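Side-chain contact in alkaline serine protease AL20 (Nesterenkonia abyssinica, PDB 3CP7), which probably hydrolyses peptide bonds as a secreted, thermostable, trypsin-like alkaline serine protease: residues S79-W82 / A83-D87. Residues are numbered along the deposited sequence; the frame is centred on the assembly and turned at random.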
ATOM      1  N   SER A  79      -1.039  -0.498   5.587  1.00  8.98           N
ATOM      2  CA  SER A  79      -0.300  -1.747   5.522  1.00  9.00           C
ATOM      3  C   SER A  79      -1.108  -2.748   4.698  1.00  9.05           C
ATOM      4  O   SER A  79      -2.348  -2.666   4.649  1.00  9.29           O
ATOM      5  CB  SER A  79      -0.046  -2.311   6.914  1.00  8.88           C
ATOM      6  OG  SER A  79      -1.229  -2.896   7.415  1.00  8.64           O
ATOM      7  N   ALA A  80      -0.411  -3.677   4.042  1.00  8.25           N
ATOM      8  CA  ALA A  80      -1.076  -4.693   3.237  1.00  9.16           C
ATOM      9  C   ALA A  80      -1.895  -5.621   4.099  1.00  9.42           C
ATOM     10  O   ALA A  80      -2.994  -6.009   3.714  1.00 10.04           O
ATOM     11  CB  ALA A  80      -0.064  -5.484   2.464  1.00  9.84           C
ATOM     12  N   GLU A  81      -1.360  -5.995   5.252  1.00  8.70           N
ATOM     13  CA  GLU A  81      -2.045  -6.984   6.085  1.00  8.32           C
ATOM     14  C   GLU A  81      -3.296  -6.392   6.725  1.00  8.46           C
ATOM     15  O   GLU A  81      -4.298  -7.096   6.890  1.00  8.33           O
ATOM     16  CB  GLU A  81      -1.108  -7.523   7.159  1.00  8.08           C
ATOM     17  CG  GLU A  81       0.163  -8.182   6.619  1.00  8.79           C
ATOM     18  CD  GLU A  81       1.331  -7.217   6.421  1.00  9.41           C
ATOM     19  OE1 GLU A  81       2.480  -7.710   6.274  1.00 10.43           O
ATOM     20  OE2 GLU A  81       1.123  -5.989   6.410  1.00  9.21           O
ATOM     21  N   TRP A  82      -3.250  -5.114   7.091  1.00  8.63           N
ATOM     22  CA  TRP A  82      -4.464  -4.461   7.573  1.00  9.31           C
ATOM     23  C   TRP A  82      -5.529  -4.385   6.468  1.00  9.71           C
ATOM     24  O   TRP A  82      -6.671  -4.818   6.653  1.00  9.80           O
ATOM     25  CB  TRP A  82      -4.207  -3.062   8.171  1.00  9.32           C
ATOM     26  CG  TRP A  82      -5.515  -2.492   8.560  1.00  9.06           C
ATOM     27  CD1 TRP A  82      -6.278  -1.589   7.860  1.00  9.88           C
ATOM     28  CD2 TRP A  82      -6.300  -2.910   9.670  1.00  9.43           C
ATOM     29  NE1 TRP A  82      -7.481  -1.394   8.502  1.00  8.93           N
ATOM     30  CE2 TRP A  82      -7.525  -2.205   9.610  1.00  9.06           C
ATOM     31  CE3 TRP A  82      -6.080  -3.810  10.728  1.00 10.43           C
ATOM     32  CZ2 TRP A  82      -8.527  -2.374  10.571  1.00 10.31           C
ATOM     33  CZ3 TRP A  82      -7.073  -3.971  11.692  1.00  9.81           C
ATOM     34  CH2 TRP A  82      -8.282  -3.258  11.599  1.00 10.27           C
ATOM     35  N   ALA A  83      -5.156  -3.832   5.317  1.00 10.20           N
ATOM     36  CA  ALA A  83      -6.126  -3.631   4.228  1.00 11.29           C
ATOM     37  C   ALA A  83      -6.770  -4.919   3.751  1.00 11.45           C
ATOM     38  O   ALA A  83      -7.959  -4.933   3.421  1.00 11.89           O
ATOM     39  CB  ALA A  83      -5.464  -2.933   3.048  1.00 11.82           C
ATOM     40  N   ASN A  84      -5.980  -5.982   3.696  1.00 11.55           N
ATOM     41  CA  ASN A  84      -6.427  -7.219   3.100  1.00 12.17           C
ATOM     42  C   ASN A  84      -7.116  -8.145   4.099  1.00 12.65           C
ATOM     43  O   ASN A  84      -7.987  -8.925   3.714  1.00 12.84           O
ATOM     44  CB  ASN A  84      -5.269  -7.928   2.378  1.00 12.60           C
ATOM     45  CG  ASN A  84      -4.889  -7.249   1.051  1.00 13.47           C
ATOM     46  OD1 ASN A  84      -5.397  -7.631   0.000  1.00 13.04           O
ATOM     47  ND2 ASN A  84      -3.978  -6.258   1.093  1.00 11.22           N
ATOM     48  N   ARG A  85      -6.732  -8.081   5.376  1.00 12.30           N
ATOM     49  CA  ARG A  85      -7.167  -9.092   6.341  1.00 13.37           C
ATOM     50  C   ARG A  85      -7.583  -8.527   7.719  1.00 12.41           C
ATOM     51  O   ARG A  85      -8.033  -9.278   8.585  1.00 13.25           O
ATOM     52  CB  ARG A  85      -6.067 -10.173   6.488  1.00 13.79           C
ATOM     53  CG  ARG A  85      -5.502 -10.703   5.132  1.00 15.61           C
ATOM     54  CD  ARG A  85      -4.465 -11.828   5.246  1.00 15.95           C
ATOM     55  NE  ARG A  85      -3.161 -11.409   5.770  1.00 16.82           N
ATOM     56  CZ  ARG A  85      -2.839 -11.434   7.064  1.00 15.58           C
ATOM     57  NH1 ARG A  85      -1.632 -11.057   7.465  1.00 14.98           N
ATOM     58  NH2 ARG A  85      -3.733 -11.835   7.957  1.00 16.95           N
ATOM     59  N   GLY A  86      -7.435  -7.220   7.933  1.00 11.27           N
ATOM     60  CA  GLY A  86      -7.713  -6.629   9.247  1.00 11.05           C
ATOM     61  C   GLY A  86      -6.778  -7.164  10.320  1.00 10.49           C
ATOM     62  O   GLY A  86      -7.173  -7.322  11.480  1.00 11.15           O
ATOM     63  N   ASP A  87      -5.533  -7.434   9.929  1.00  9.43           N
ATOM     64  CA  ASP A  87      -4.533  -8.036  10.811  1.00  9.31           C
ATOM     65  C   ASP A  87      -4.023  -6.992  11.794  1.00  8.83           C
ATOM     66  O   ASP A  87      -3.286  -6.078  11.408  1.00  8.94           O
ATOM     67  CB  ASP A  87      -3.379  -8.544   9.946  1.00  9.02           C
ATOM     68  CG  ASP A  87      -2.302  -9.278  10.733  1.00  9.75           C
ATOM     69  OD1 ASP A  87      -2.315  -9.291  11.985  1.00  9.63           O
ATOM     70  OD2 ASP A  87      -1.415  -9.859  10.072  1.00 11.48           O
TER
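The indole of Trp82 lies with one face over Gly86, whose CA stands 3.8 Å from the centroid of the six-membered ring and 22° off its normal, a CH-pi contact. At the ring's edge, in its plane, is Asp87 O, 3.7 Å from CE3, and the ring of Phe88 meets the indole edge-to-face. Trp82 sits on the short helix 80-85, which follows strand 71-78 of the closed beta-barrel in this trypsin-like fold; Gly86, with positive phi, is the first residue after it to leave helical geometry. CG of Trp82 is anti to the backbone N (chi1 177°), which swings the ring down the helix toward that glycine. NE1 donates to His44 O, and the side chain touches His41 and Asp91 of a probable catalytic triad. A leucine here would probably leave the His44 carbonyl without its indole donor and Gly86 CA without a ring face beneath it. At the start, Ser79 is the N-cap: its OG accepts from Trp82 N at 3.0 Å and also hydrogen-bonds to His90 O. Asn84 folds its amide back on Ala80 O, ND2 to O 2.8 Å with the acceptor nearly in the amide plane, while Asn84 N donates to the same oxygen. Asn84 OD1 and Glu81 OE1 hydrogen-bond to Leu76 N and Asn218 ND2 of the second subunit, and Arg85 NE forms a salt bridge with its Glu75. Glu81 O takes Arg85 N (3.0 Å) and Asp87 N (3.3 Å) from opposite faces of its carbonyl plane. Arg85 NH1 lies 3.5 Å from Glu81 CG and makes a salt bridge to the anti side of Asp87 OD2 at 2.9 Å.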